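L-lysine 6-monooxygenase involved in desferrioxamine biosynthesis (Erwinia amylovora CFBP1430, PDB 5O8R) uses FAD and NADPH to hydroxylate the side-chain amine of L-lysine, a reaction assigned to the biosynthesis of the siderophore desferrioxamine. Local coordinates at residues A[175-180]-A[335-340]; A[203-208]-A[222-227]. All coordinates share one frame; numbering follows the deposited sequence.

Contact 1 (A[175-180]-A[335-340]); sequences RFVHSS and GLVMAT. With NAP (NADP nicotinamide-adenine-dinucleotide phosphate), chain D.
V177 and V337 are paired in the parallel sheet of the Rossmann-type domain that binds NADP, where the short strand 177-178 forms one margin and leans on strand 335-338. The pairing illustrates how a parallel strand alternates its partners: V177 N donates to L336 O at 3.0 Å, while V177 O accepts M338 N. Two residues on, S179 N reaches M338 O only weakly, at 3.2 Å.

The two faces of the pair differ. V177 and V337 turn their methyls the same way, CG2 to CG2 at 4.3 Å, and both rest on L189 of helix 182-190. M338 points to the other face. Its chain leaves anti to the backbone N and then bends twice (chi2 88°), which lays the terminal methyl CE over the middle of the F176 ring, 3.8 Å from the centroid, with SD behind it as a Met-aromatic contact. L336 CD2 meets F176 farther back, 3.8 Å from CB. H178 brings its ring carbon CD2 to 3.3 Å from M338 O; its ND1 accepts S180 N, and NE2 bonds to the carbonyl of G341, a combination consistent with a hydrogen on NE2.

Beyond the last bridge T340 CA comes within 3.4 Å of the adenosine ribose oxygen O4B of NADP, and the T340 hydroxyl OG1 is hydrogen-bonded to W164 O. Backbone bonds thus set the register, and the M338 methyl over the F176 ring adds apolar contact on one face; strand 335-338 is followed by A339 and T340, which reach the cofactor.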
loop_
_atom_site.group_PDB
_atom_site.type_symbol
_atom_site.label_atom_id
_atom_site.label_comp_id
_atom_site.label_asym_id
_atom_site.label_seq_id
_atom_site.Cartn_x
_atom_site.Cartn_y
_atom_site.Cartn_z
ATOM N N ARG A 175 -37.063 -15.721 -13.328
ATOM C CA ARG A 175 -36.420 -16.663 -12.424
ATOM C C ARG A 175 -35.008 -16.208 -12.062
ATOM O O ARG A 175 -34.670 -16.074 -10.867
ATOM C CB ARG A 175 -36.381 -18.029 -13.088
ATOM C CG ARG A 175 -36.153 -19.162 -12.111
ATOM C CD ARG A 175 -36.152 -20.503 -12.814
ATOM N NE ARG A 175 -37.417 -20.801 -13.481
ATOM C CZ ARG A 175 -38.492 -21.311 -12.890
ATOM N NH1 ARG A 175 -38.484 -21.580 -11.582
ATOM N NH2 ARG A 175 -39.593 -21.540 -13.619
ATOM N N PHE A 176 -34.188 -15.950 -13.083
ATOM C CA PHE A 176 -32.869 -15.369 -12.854
ATOM C C PHE A 176 -32.994 -13.948 -12.382
ATOM O O PHE A 176 -33.975 -13.322 -12.679
ATOM C CB PHE A 176 -31.994 -15.420 -14.097
ATOM C CG PHE A 176 -32.236 -14.324 -15.084
ATOM C CD1 PHE A 176 -31.938 -13.015 -14.784
ATOM C CD2 PHE A 176 -32.652 -14.634 -16.369
ATOM C CE1 PHE A 176 -32.120 -12.024 -15.717
ATOM C CE2 PHE A 176 -32.815 -13.657 -17.331
ATOM C CZ PHE A 176 -32.553 -12.340 -17.003
ATOM N N VAL A 177 -31.968 -13.429 -11.707
ATOM C CA VAL A 177 -32.004 -12.094 -11.121
ATOM C C VAL A 177 -30.861 -11.276 -11.674
ATOM O O VAL A 177 -29.721 -11.677 -11.598
ATOM C CB VAL A 177 -32.067 -12.123 -9.566
ATOM C CG1 VAL A 177 -32.567 -13.455 -9.070
ATOM C CG2 VAL A 177 -30.760 -11.800 -8.878
ATOM N N HIS A 178 -31.176 -10.139 -12.284
ATOM C CA HIS A 178 -30.141 -9.231 -12.794
ATOM C C HIS A 178 -29.477 -8.573 -11.606
ATOM O O HIS A 178 -29.989 -8.609 -10.479
ATOM C CB HIS A 178 -30.741 -8.204 -13.723
ATOM C CG HIS A 178 -29.759 -7.238 -14.314
ATOM N ND1 HIS A 178 -29.402 -6.063 -13.678
ATOM C CD2 HIS A 178 -29.110 -7.244 -15.511
ATOM C CE1 HIS A 178 -28.558 -5.395 -14.453
ATOM N NE2 HIS A 178 -28.364 -6.090 -15.569
ATOM N N SER A 179 -28.292 -8.051 -11.838
ATOM C CA SER A 179 -27.472 -7.626 -10.747
ATOM C C SER A 179 -28.176 -6.543 -9.968
ATOM O O SER A 179 -28.082 -6.517 -8.732
ATOM C CB SER A 179 -26.091 -7.245 -11.244
ATOM O OG SER A 179 -26.146 -6.328 -12.306
ATOM N N SER A 180 -28.957 -5.714 -10.679
ATOM C CA SER A 180 -29.763 -4.658 -10.050
ATOM C C SER A 180 -30.745 -5.176 -9.039
ATOM O O SER A 180 -31.111 -4.461 -8.139
ATOM C CB SER A 180 -30.513 -3.819 -11.078
ATOM O OG SER A 180 -30.810 -4.584 -12.204
ATOM N N GLY A 335 -29.516 -21.063 -8.815
ATOM C CA GLY A 335 -29.466 -19.590 -8.853
ATOM C C GLY A 335 -28.653 -19.051 -10.012
ATOM O O GLY A 335 -27.746 -19.692 -10.522
ATOM N N LEU A 336 -28.998 -17.860 -10.431
ATOM C CA LEU A 336 -28.352 -17.248 -11.574
ATOM C C LEU A 336 -28.412 -15.712 -11.469
ATOM O O LEU A 336 -29.482 -15.150 -11.497
ATOM C CB LEU A 336 -28.984 -17.713 -12.861
ATOM C CG LEU A 336 -28.427 -16.940 -14.020
ATOM C CD1 LEU A 336 -26.930 -17.135 -14.126
ATOM C CD2 LEU A 336 -29.052 -17.444 -15.291
ATOM N N VAL A 337 -27.258 -15.056 -11.328
ATOM C CA VAL A 337 -27.170 -13.624 -11.185
ATOM C C VAL A 337 -26.574 -13.180 -12.468
ATOM O O VAL A 337 -25.466 -13.592 -12.811
ATOM C CB VAL A 337 -26.284 -13.209 -10.023
ATOM C CG1 VAL A 337 -26.090 -11.717 -10.010
ATOM C CG2 VAL A 337 -26.918 -13.648 -8.704
ATOM N N MET A 338 -27.337 -12.371 -13.198
ATOM C CA MET A 338 -26.979 -11.985 -14.527
ATOM C C MET A 338 -26.384 -10.569 -14.445
ATOM O O MET A 338 -27.095 -9.589 -14.364
ATOM C CB MET A 338 -28.207 -12.040 -15.370
ATOM C CG MET A 338 -27.865 -11.859 -16.827
ATOM S SD MET A 338 -27.470 -13.413 -17.613
ATOM C CE MET A 338 -28.968 -14.326 -17.271
ATOM N N ALA A 339 -25.057 -10.483 -14.455
ATOM C CA ALA A 339 -24.319 -9.274 -14.076
ATOM C C ALA A 339 -23.761 -8.726 -15.357
ATOM O O ALA A 339 -22.548 -8.495 -15.501
ATOM C CB ALA A 339 -23.213 -9.624 -13.071
ATOM N N THR A 340 -24.677 -8.504 -16.286
ATOM C CA THR A 340 -24.341 -8.263 -17.700
ATOM C C THR A 340 -24.505 -6.828 -18.108
ATOM O O THR A 340 -24.344 -6.502 -19.287
ATOM C CB THR A 340 -25.201 -9.139 -18.628
ATOM O OG1 THR A 340 -26.584 -9.070 -18.235
ATOM C CG2 THR A 340 -24.752 -10.555 -18.504
HETATM P PA NAP D . -20.240 -4.469 -17.519
HETATM O O1A NAP D . -20.950 -3.845 -18.741
HETATM O O2A NAP D . -18.709 -4.411 -17.362
HETATM O O5B NAP D . -20.699 -5.993 -17.256
HETATM C C5B NAP D . -20.863 -6.815 -18.401
HETATM C C4B NAP D . -20.162 -8.133 -18.218
HETATM O O4B NAP D . -21.146 -9.010 -18.719
HETATM C C3B NAP D . -18.855 -8.246 -19.036
HETATM O O3B NAP D . -17.792 -9.038 -18.413
HETATM C C2B NAP D . -19.442 -8.809 -20.326
HETATM O O2B NAP D . -18.478 -9.439 -21.199
HETATM C C1B NAP D . -20.512 -9.733 -19.746
HETATM N N9A NAP D . -21.470 -10.273 -20.746
HETATM C C8A NAP D . -22.328 -9.654 -21.608
HETATM N N7A NAP D . -22.979 -10.598 -22.373
HETATM C C5A NAP D . -22.525 -11.793 -21.970
HETATM C C6A NAP D . -22.745 -13.188 -22.324
HETATM N N6A NAP D . -23.636 -13.421 -23.268
HETATM N N1A NAP D . -22.060 -14.180 -21.696
HETATM C C2A NAP D . -21.164 -13.926 -20.701
HETATM N N3A NAP D . -20.883 -12.658 -20.298
HETATM C C4A NAP D . -21.528 -11.590 -20.902
HETATM O O3 NAP D . -20.994 -3.667 -16.333
HETATM P PN NAP D . -21.257 -3.997 -14.778
HETATM O O1N NAP D . -22.715 -3.709 -14.581
HETATM O O2N NAP D . -20.687 -5.401 -14.358
HETATM O O5D NAP D . -20.517 -2.702 -14.108
HETATM C C5D NAP D . -19.545 -1.872 -14.788
HETATM C C4D NAP D . -20.194 -0.764 -15.640
HETATM O O4D NAP D . -20.803 0.089 -14.687
HETATM C C3D NAP D . -19.201 0.053 -16.507
HETATM O O3D NAP D . -19.571 0.300 -17.892
HETATM C C2D NAP D . -19.020 1.349 -15.745
HETATM O O2D NAP D . -19.331 2.510 -16.537
HETATM C C1D NAP D . -19.959 1.229 -14.523
HETATM N N1N NAP D . -19.327 1.184 -13.184
HETATM C C2N NAP D . -20.027 0.623 -12.152
HETATM C C3N NAP D . -19.471 0.625 -10.864
HETATM C C7N NAP D . -20.154 0.024 -9.685
HETATM O O7N NAP D . -20.030 0.595 -8.583
HETATM N N7N NAP D . -20.824 -1.112 -9.909
HETATM C C4N NAP D . -18.216 1.194 -10.640
HETATM C C5N NAP D . -17.523 1.756 -11.706
HETATM C C6N NAP D . -18.104 1.752 -12.969
HETATM P P2B NAP D . -17.487 -8.568 -22.136
HETATM O O1X NAP D . -17.091 -9.534 -23.257
HETATM O O2X NAP D . -16.348 -8.118 -21.226
HETATM O O3X NAP D . -18.341 -7.392 -22.573
#

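Contact 2 (A[203-208]-A[222-227]). With NAP (NADP nicotinamide-adenine-dinucleotide phosphate), chain D.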
loop_
_atom_site.group_PDB
_atom_site.type_symbol
_atom_site.label_atom_id
_atom_site.label_comp_id
_atom_site.label_asym_id
_atom_site.label_seq_id
_atom_site.Cartn_x
_atom_site.Cartn_y
_atom_site.Cartn_z
ATOM N N SER A 203 -19.655 -5.043 -11.256
ATOM C CA SER A 203 -20.894 -5.471 -10.554
ATOM C C SER A 203 -20.866 -6.928 -10.115
ATOM O O SER A 203 -21.167 -7.262 -8.964
ATOM C CB SER A 203 -22.099 -5.302 -11.474
ATOM O OG SER A 203 -22.143 -3.987 -11.955
ATOM N N ALA A 204 -20.513 -7.765 -11.086
ATOM C CA ALA A 204 -20.296 -9.179 -10.899
ATOM C C ALA A 204 -19.330 -9.505 -9.737
ATOM O O ALA A 204 -19.613 -10.348 -8.870
ATOM C CB ALA A 204 -19.748 -9.737 -12.205
ATOM N N ALA A 205 -18.188 -8.825 -9.735
ATOM C CA ALA A 205 -17.146 -9.074 -8.782
ATOM C C ALA A 205 -17.600 -8.645 -7.389
ATOM O O ALA A 205 -17.378 -9.369 -6.428
ATOM C CB ALA A 205 -15.886 -8.368 -9.194
ATOM N N GLU A 206 -18.269 -7.504 -7.269
ATOM C CA GLU A 206 -18.715 -7.048 -5.934
ATOM C C GLU A 206 -19.644 -8.127 -5.340
ATOM O O GLU A 206 -19.598 -8.419 -4.092
ATOM C CB GLU A 206 -19.427 -5.670 -5.918
ATOM C CG GLU A 206 -18.865 -4.588 -6.820
ATOM C CD GLU A 206 -19.166 -3.195 -6.319
ATOM O OE1 GLU A 206 -20.389 -2.907 -6.122
ATOM O OE2 GLU A 206 -18.192 -2.405 -6.132
ATOM N N ILE A 207 -20.446 -8.698 -6.249
ATOM C CA ILE A 207 -21.422 -9.683 -5.896
ATOM C C ILE A 207 -20.740 -10.998 -5.609
ATOM O O ILE A 207 -20.993 -11.623 -4.548
ATOM C CB ILE A 207 -22.498 -9.857 -7.001
ATOM C CG1 ILE A 207 -23.566 -8.784 -6.832
ATOM C CG2 ILE A 207 -23.190 -11.232 -6.951
ATOM C CD1 ILE A 207 -24.521 -8.671 -7.995
ATOM N N TYR A 208 -19.908 -11.450 -6.560
ATOM C CA TYR A 208 -19.211 -12.700 -6.361
ATOM C C TYR A 208 -18.473 -12.704 -5.029
ATOM O O TYR A 208 -18.483 -13.711 -4.326
ATOM C CB TYR A 208 -18.230 -13.006 -7.453
ATOM C CG TYR A 208 -17.612 -14.385 -7.318
ATOM C CD1 TYR A 208 -18.258 -15.486 -7.836
ATOM C CD2 TYR A 208 -16.401 -14.586 -6.665
ATOM C CE1 TYR A 208 -17.712 -16.745 -7.738
ATOM C CE2 TYR A 208 -15.842 -15.855 -6.548
ATOM C CZ TYR A 208 -16.512 -16.929 -7.099
ATOM O OH TYR A 208 -16.050 -18.208 -7.039
ATOM N N LEU A 222 -20.489 -21.990 -5.736
ATOM C CA LEU A 222 -20.424 -20.641 -6.235
ATOM C C LEU A 222 -19.585 -20.533 -7.507
ATOM O O LEU A 222 -18.363 -20.523 -7.508
ATOM C CB LEU A 222 -19.922 -19.724 -5.134
ATOM C CG LEU A 222 -19.897 -18.270 -5.550
ATOM C CD1 LEU A 222 -21.253 -17.856 -6.081
ATOM C CD2 LEU A 222 -19.487 -17.376 -4.391
ATOM N N ASN A 223 -20.266 -20.379 -8.605
ATOM C CA ASN A 223 -19.622 -20.293 -9.887
ATOM C C ASN A 223 -19.579 -18.890 -10.397
ATOM O O ASN A 223 -20.413 -18.105 -10.043
ATOM C CB ASN A 223 -20.399 -21.123 -10.865
ATOM C CG ASN A 223 -20.531 -22.526 -10.394
ATOM O OD1 ASN A 223 -19.535 -23.199 -10.198
ATOM N ND2 ASN A 223 -21.745 -22.965 -10.154
ATOM N N TRP A 224 -18.599 -18.620 -11.252
ATOM C CA TRP A 224 -18.433 -17.370 -11.942
ATOM C C TRP A 224 -18.063 -17.683 -13.387
ATOM O O TRP A 224 -17.128 -18.409 -13.617
ATOM C CB TRP A 224 -17.315 -16.552 -11.280
ATOM C CG TRP A 224 -17.290 -15.081 -11.668
ATOM C CD1 TRP A 224 -18.067 -14.459 -12.603
ATOM C CD2 TRP A 224 -16.442 -14.079 -11.141
ATOM N NE1 TRP A 224 -17.778 -13.156 -12.663
ATOM C CE2 TRP A 224 -16.774 -12.884 -11.780
ATOM C CE3 TRP A 224 -15.430 -14.071 -10.181
ATOM C CZ2 TRP A 224 -16.111 -11.686 -11.520
ATOM C CZ3 TRP A 224 -14.777 -12.854 -9.900
ATOM C CH2 TRP A 224 -15.121 -11.690 -10.572
ATOM N N ILE A 225 -18.810 -17.169 -14.355
ATOM C CA ILE A 225 -18.540 -17.439 -15.774
ATOM C C ILE A 225 -18.652 -16.138 -16.492
ATOM O O ILE A 225 -19.624 -15.425 -16.248
ATOM C CB ILE A 225 -19.642 -18.336 -16.397
ATOM C CG1 ILE A 225 -19.499 -19.770 -15.939
ATOM C CG2 ILE A 225 -19.656 -18.275 -17.929
ATOM C CD1 ILE A 225 -20.814 -20.496 -15.920
ATOM N N THR A 226 -17.761 -15.891 -17.445
ATOM C CA THR A 226 -17.825 -14.686 -18.267
ATOM C C THR A 226 -17.310 -14.857 -19.707
ATOM O O THR A 226 -16.548 -15.749 -20.003
ATOM C CB THR A 226 -17.051 -13.569 -17.601
ATOM O OG1 THR A 226 -16.971 -12.456 -18.486
ATOM C CG2 THR A 226 -15.660 -14.042 -17.262
ATOM N N ARG A 227 -17.748 -13.966 -20.583
ATOM C CA ARG A 227 -17.367 -13.954 -22.003
ATOM C C ARG A 227 -15.936 -13.431 -22.122
ATOM O O ARG A 227 -15.202 -13.817 -23.031
ATOM C CB ARG A 227 -18.331 -13.023 -22.814
ATOM C CG ARG A 227 -18.407 -13.255 -24.329
ATOM C CD ARG A 227 -18.563 -11.966 -25.153
ATOM N NE ARG A 227 -19.967 -11.554 -25.367
ATOM C CZ ARG A 227 -20.571 -10.447 -24.898
ATOM N NH1 ARG A 227 -19.930 -9.564 -24.149
ATOM N NH2 ARG A 227 -21.857 -10.213 -25.174
HETATM P PA NAP D . -20.240 -4.469 -17.519
HETATM O O1A NAP D . -20.950 -3.845 -18.741
HETATM O O2A NAP D . -18.709 -4.411 -17.362
HETATM O O5B NAP D . -20.699 -5.993 -17.256
HETATM C C5B NAP D . -20.863 -6.815 -18.401
HETATM C C4B NAP D . -20.162 -8.133 -18.218
HETATM O O4B NAP D . -21.146 -9.010 -18.719
HETATM C C3B NAP D . -18.855 -8.246 -19.036
HETATM O O3B NAP D . -17.792 -9.038 -18.413
HETATM C C2B NAP D . -19.442 -8.809 -20.326
HETATM O O2B NAP D . -18.478 -9.439 -21.199
HETATM C C1B NAP D . -20.512 -9.733 -19.746
HETATM N N9A NAP D . -21.470 -10.273 -20.746
HETATM C C8A NAP D . -22.328 -9.654 -21.608
HETATM N N7A NAP D . -22.979 -10.598 -22.373
HETATM C C5A NAP D . -22.525 -11.793 -21.970
HETATM C C6A NAP D . -22.745 -13.188 -22.324
HETATM N N6A NAP D . -23.636 -13.421 -23.268
HETATM N N1A NAP D . -22.060 -14.180 -21.696
HETATM C C2A NAP D . -21.164 -13.926 -20.701
HETATM N N3A NAP D . -20.883 -12.658 -20.298
HETATM C C4A NAP D . -21.528 -11.590 -20.902
HETATM O O3 NAP D . -20.994 -3.667 -16.333
HETATM P PN NAP D . -21.257 -3.997 -14.778
HETATM O O1N NAP D . -22.715 -3.709 -14.581
HETATM O O2N NAP D . -20.687 -5.401 -14.358
HETATM O O5D NAP D . -20.517 -2.702 -14.108
HETATM C C5D NAP D . -19.545 -1.872 -14.788
HETATM C C4D NAP D . -20.194 -0.764 -15.640
HETATM O O4D NAP D . -20.803 0.089 -14.687
HETATM C C3D NAP D . -19.201 0.053 -16.507
HETATM O O3D NAP D . -19.571 0.300 -17.892
HETATM C C2D NAP D . -19.020 1.349 -15.745
HETATM O O2D NAP D . -19.331 2.510 -16.537
HETATM C C1D NAP D . -19.959 1.229 -14.523
HETATM N N1N NAP D . -19.327 1.184 -13.184
HETATM C C2N NAP D . -20.027 0.623 -12.152
HETATM C C3N NAP D . -19.471 0.625 -10.864
HETATM C C7N NAP D . -20.154 0.024 -9.685
HETATM O O7N NAP D . -20.030 0.595 -8.583
HETATM N N7N NAP D . -20.824 -1.112 -9.909
HETATM C C4N NAP D . -18.216 1.194 -10.640
HETATM C C5N NAP D . -17.523 1.756 -11.706
HETATM C C6N NAP D . -18.104 1.752 -12.969
HETATM P P2B NAP D . -17.487 -8.568 -22.136
HETATM O O1X NAP D . -17.091 -9.534 -23.257
HETATM O O2X NAP D . -16.348 -8.118 -21.226
HETATM O O3X NAP D . -18.341 -7.392 -22.573
#
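Y208 and W224 supply the aromatic part of this helix-on-strand packing, in which helix 203-208 runs nearly antiparallel to strand 222-225 at an axis distance of 10.3 Å. Their rings form an offset stack, the centroid of the phenol 4.8 Å from that of the six-membered indole ring and the planes 24° apart. W224 CE3 sits over the rim of the phenol, 3.6 Å from Y208 CG. Both side chains leave with CG opposite their own backbone N (chi1 -174° and -164°), which sets the rings alongside. L222 CD2 approaches the opposite face as a CH-pi partner, 4.1 Å from the phenol centroid, so L222 and W224, two residues apart on one strand, sandwich the phenol and should restrict its rotation.

Methyl contacts to the indole continue toward the start of the helix, where A205 CB meets W224 CH2 at 3.7 Å and A204 CB lies near NE1.

Polar contacts are few between the segments: Y208 OH donates a weak bond to L222 O, and W224 NE1 is satisfied by G199 O. At the cofactor end, S203 N bonds to O2N of the NADP diphosphate, whereas R227 NH1 donates to O1X of the 2'-phosphate (3.0 Å), its guanidinium lying over the adenine and its NE bridged to E304.

Around this core, I282 of helix 276-290 touches A205, Y208 and W224, and L299 of strand 297-300 touches both aromatic side chains.

The centres of the two contacts lie 10 Å apart, and both include strands of one parallel sheet, whose order is 177-178, 335-338, 194-198, 221-225, 297-300. Along the chain contact 2 is nested inside contact 1, since 203-208 and 222-227 fall between 175-180 and 335-340. Helix 202-212 joins them directly: A204 CB packs on A339 CB at 3.6 Å, and I207, on a different side of the helix from Y208, touches S179 and V337. Contact 2 belongs to a beta-alpha-beta unit, whereas contact 1 brings sequence-distant strands together. Both end at the same NADP molecule, which shows how a Rossmann-type fold gathers a dinucleotide site from separated strand ends and the start of a helix.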